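Local coordinates for protection of telomeres protein poz1 (Schizosaccharomyces pombe, PDB 5WE0) that binds telomeric DNA and acts as a negative regulator of telomerase and of telomere length, at residues R6-S9 with V10-T13; G42-K45 with S46-H49. All coordinates share one frame; numbering follows the deposited sequence.

How the contacts relate
Two local contacts, their centres about 12 Å apart, illustrate how one chain segment can be held by a repeating backbone pattern and another by a single turn. Contact 1 lies within helix 2-18 and is partly buried: four successive main-chain bonds do most of the work, with Ser7 and Leu11 on the inner face and Gln8, Ser9 and Asn12 on the exposed one. Contact 2 is more buried, at the end of helix 31-43, where one backbone bond closes a turn and serine hydroxyls, a methionine and a zinc-binding histidine add varied chemistry. The two meet directly, through a probable hydrogen bond of 2.9 Å between Ser7 OG and Ser44 OG and through Met47 packed on Ser7 and Leu11.

Contact 1: R6-S9 with V10-T13; sequences RSQS and VLNT
With CG1 of Val10 extended away from its own backbone N (chi1 175°), the other methyl, CG2, falls beside that N and reaches back to within 3.2 Å of Arg6 O. Thr13 is turned (chi1 -67°) to put its hydroxyl next to its own N-H, and OG1 leans back one helical turn to make a weak hydrogen bond of 3.5 Å to Ser9 O. That carbonyl also takes the Thr13 N-H at 3.0 Å from N to O, and thus receives two donors from one residue. Such doubling is an embellishment of the regular alpha-helical ladder of helix 2-18, in which Val10 N reaches Arg6 O at 2.9 Å, while Leu11 N to Ser7 O and Asn12 N to Gln8 O continue the i to i+4 pattern. On the next flank Gln8, bent at its second torsion, crosses Leu11 at a slant, NE2 3.9 Å from Leu11 CD1, and Leu11 CB sits 3.4 Å from Gln8 O. The buried hydroxyl of Ser7 turns instead to Ser44 OG and to Glu3 O, while Leu11 rests on Leu41 of helix 31-43 and on an aromatic side chain of another protein.

Contact 2: G42-K45 with S46-H49; sequences GYSK and SMCH. With ZN (zinc ion), chain M.
Ser44 and Ser46 bring their hydroxyls together from different rotamers: Ser44 OG stands anti to its own N (chi1 167°), whereas Ser46 OG is tucked between its N and carbonyl carbon (chi1 68°). Ser46 OG donates a weak hydrogen bond of 3.4 Å to Ser44 OG, whose stronger partner is Ser7 OG. With CG anti to its carbonyl carbon (chi1 -60°), Met47 completes this small cluster by laying CG 3.5 Å from Ser44 OG; bends at the next two torsions carry the thioether and methyl away. Met47 N bonds to Ser44 O at 3.0 Å; the N-H...O angle is nearly straight, but the donor lies above the carbonyl plane. This i to i+3 bond, with Lys45 and Ser46 at the corners in helical conformations, defines a type I beta turn. Cys48 follows, its SG near two carbonyl oxygens, 3.8 Å from Lys45 O and 3.9 Å from Ser44 O. The imidazole of His49 uses NE2 to bind zinc at 2.1 Å, the other three ligands coming from the chain of another protein, so the zinc bridges the two proteins. The turn follows helix 31-43 and opens the loop to helix 54-64, while Lys4 NZ of helix 2-18 donates a hydrogen bond to Ser46 O.

Contact 1: R6-S9 with V10-T13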
loop_
_atom_site.group_PDB
_atom_site.type_symbol
_atom_site.label_atom_id
_atom_site.label_comp_id
_atom_site.label_asym_id
_atom_site.label_seq_id
_atom_site.Cartn_x
_atom_site.Cartn_y
_atom_site.Cartn_z
ATOM N N ARG A 6 21.085 1.261 17.948
ATOM C CA ARG A 6 20.265 2.471 18.004
ATOM C C ARG A 6 19.110 2.411 17.007
ATOM O O ARG A 6 17.966 2.744 17.349
ATOM C CB ARG A 6 21.126 3.712 17.763
ATOM C CG ARG A 6 22.088 3.996 18.913
ATOM C CD ARG A 6 22.778 5.322 18.789
ATOM N NE ARG A 6 23.595 5.395 17.590
ATOM C CZ ARG A 6 24.911 5.225 17.572
ATOM N NH1 ARG A 6 25.565 4.964 18.693
ATOM N NH2 ARG A 6 25.578 5.315 16.429
ATOM N N SER A 7 19.383 1.958 15.782
ATOM C CA SER A 7 18.334 1.856 14.765
ATOM C C SER A 7 17.232 0.889 15.185
ATOM O O SER A 7 16.038 1.190 15.033
ATOM C CB SER A 7 18.951 1.449 13.427
ATOM O OG SER A 7 19.845 2.458 12.970
ATOM N N GLN A 8 17.609 -0.273 15.731
ATOM C CA GLN A 8 16.597 -1.220 16.198
ATOM C C GLN A 8 15.751 -0.610 17.299
ATOM O O GLN A 8 14.532 -0.821 17.348
ATOM C CB GLN A 8 17.240 -2.515 16.678
ATOM C CG GLN A 8 16.892 -3.692 15.782
ATOM C CD GLN A 8 15.391 -4.019 15.804
ATOM O OE1 GLN A 8 14.683 -3.763 16.792
ATOM N NE2 GLN A 8 14.896 -4.552 14.693
ATOM N N SER A 9 16.372 0.164 18.185
ATOM C CA SER A 9 15.597 0.829 19.218
ATOM C C SER A 9 14.664 1.881 18.616
ATOM O O SER A 9 13.514 2.022 19.054
ATOM C CB SER A 9 16.541 1.439 20.258
ATOM O OG SER A 9 15.783 1.930 21.343
ATOM N N VAL A 10 15.121 2.624 17.600
ATOM C CA VAL A 10 14.208 3.554 16.913
ATOM C C VAL A 10 13.020 2.794 16.316
ATOM O O VAL A 10 11.870 3.248 16.392
ATOM C CB VAL A 10 14.959 4.367 15.840
ATOM C CG1 VAL A 10 13.973 5.227 15.051
ATOM C CG2 VAL A 10 16.070 5.226 16.472
ATOM N N LEU A 11 13.275 1.608 15.735
ATOM C CA LEU A 11 12.184 0.781 15.208
ATOM C C LEU A 11 11.188 0.403 16.299
ATOM O O LEU A 11 9.966 0.470 16.087
ATOM C CB LEU A 11 12.739 -0.483 14.538
ATOM C CG LEU A 11 13.121 -0.358 13.057
ATOM C CD1 LEU A 11 13.601 -1.678 12.481
ATOM C CD2 LEU A 11 11.965 0.206 12.242
ATOM N N ASN A 12 11.689 0.013 17.481
ATOM C CA ASN A 12 10.802 -0.326 18.594
ATOM C C ASN A 12 9.966 0.861 19.032
ATOM O O ASN A 12 8.788 0.707 19.375
ATOM C CB ASN A 12 11.611 -0.869 19.777
ATOM C CG ASN A 12 12.299 -2.166 19.443
ATOM O OD1 ASN A 12 13.501 -2.329 19.662
ATOM N ND2 ASN A 12 11.539 -3.098 18.878
ATOM N N THR A 13 10.548 2.056 19.031
ATOM C CA THR A 13 9.750 3.244 19.324
ATOM C C THR A 13 8.665 3.470 18.275
ATOM O O THR A 13 7.521 3.818 18.620
ATOM C CB THR A 13 10.658 4.470 19.459
ATOM O OG1 THR A 13 11.472 4.320 20.636
ATOM C CG2 THR A 13 9.833 5.771 19.532
#

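Contact 2: G42-K45 with S46-H49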
loop_
_atom_site.group_PDB
_atom_site.type_symbol
_atom_site.label_atom_id
_atom_site.label_comp_id
_atom_site.label_asym_id
_atom_site.label_seq_id
_atom_site.Cartn_x
_atom_site.Cartn_y
_atom_site.Cartn_z
ATOM N N GLY A 42 16.192 6.487 7.859
ATOM C CA GLY A 42 16.392 6.715 6.434
ATOM C C GLY A 42 17.820 7.064 6.056
ATOM O O GLY A 42 18.254 6.762 4.940
ATOM N N TYR A 43 18.583 7.659 6.986
ATOM C CA TYR A 43 19.985 7.994 6.756
ATOM C C TYR A 43 20.949 7.099 7.523
ATOM O O TYR A 43 22.159 7.330 7.477
ATOM C CB TYR A 43 20.250 9.462 7.122
ATOM C CG TYR A 43 19.713 10.452 6.103
ATOM C CD1 TYR A 43 18.405 10.923 6.186
ATOM C CD2 TYR A 43 20.514 10.917 5.057
ATOM C CE1 TYR A 43 17.900 11.828 5.262
ATOM C CE2 TYR A 43 20.016 11.837 4.114
ATOM C CZ TYR A 43 18.705 12.289 4.226
ATOM O OH TYR A 43 18.183 13.188 3.305
ATOM N N SER A 44 20.450 6.086 8.220
ATOM C CA SER A 44 21.293 5.175 8.981
ATOM C C SER A 44 21.984 4.213 8.025
ATOM O O SER A 44 21.327 3.376 7.397
ATOM C CB SER A 44 20.452 4.433 10.017
ATOM O OG SER A 44 21.146 3.332 10.583
ATOM N N LYS A 45 23.317 4.306 7.939
ATOM C CA LYS A 45 24.074 3.445 7.031
ATOM C C LYS A 45 23.901 1.954 7.332
ATOM O O LYS A 45 24.072 1.121 6.435
ATOM C CB LYS A 45 25.556 3.811 7.074
ATOM C CG LYS A 45 25.913 5.112 6.351
ATOM C CD LYS A 45 25.819 6.304 7.284
ATOM C CE LYS A 45 26.504 7.526 6.695
ATOM N NZ LYS A 45 26.509 8.658 7.674
ATOM N N SER A 46 23.574 1.581 8.569
ATOM C CA SER A 46 23.457 0.156 8.842
ATOM C C SER A 46 22.078 -0.406 8.510
ATOM O O SER A 46 21.894 -1.623 8.569
ATOM C CB SER A 46 23.812 -0.145 10.304
ATOM O OG SER A 46 22.850 0.396 11.185
ATOM N N MET A 47 21.112 0.431 8.139
ATOM C CA MET A 47 19.784 -0.056 7.782
ATOM C C MET A 47 19.568 -0.149 6.273
ATOM O O MET A 47 18.482 -0.554 5.841
ATOM C CB MET A 47 18.705 0.835 8.409
ATOM C CG MET A 47 18.771 0.886 9.929
ATOM S SD MET A 47 18.648 -0.758 10.656
ATOM C CE MET A 47 16.878 -1.054 10.641
ATOM N N CYS A 48 20.571 0.215 5.465
ATOM C CA CYS A 48 20.366 0.326 4.024
ATOM C C CYS A 48 19.919 -0.991 3.401
ATOM O O CYS A 48 19.113 -0.987 2.466
ATOM C CB CYS A 48 21.647 0.833 3.357
ATOM S SG CYS A 48 21.915 2.596 3.670
ATOM N N HIS A 49 20.393 -2.125 3.917
ATOM C CA HIS A 49 20.028 -3.431 3.370
ATOM C C HIS A 49 19.323 -4.301 4.394
ATOM O O HIS A 49 19.217 -5.518 4.206
ATOM C CB HIS A 49 21.262 -4.137 2.811
ATOM C CG HIS A 49 21.902 -3.371 1.705
ATOM N ND1 HIS A 49 21.355 -3.306 0.442
ATOM C CD2 HIS A 49 22.959 -2.528 1.701
ATOM C CE1 HIS A 49 22.093 -2.516 -0.316
ATOM N NE2 HIS A 49 23.076 -2.035 0.424
HETATM ZN ZN ZN M . 23.928 -0.204 -0.109
#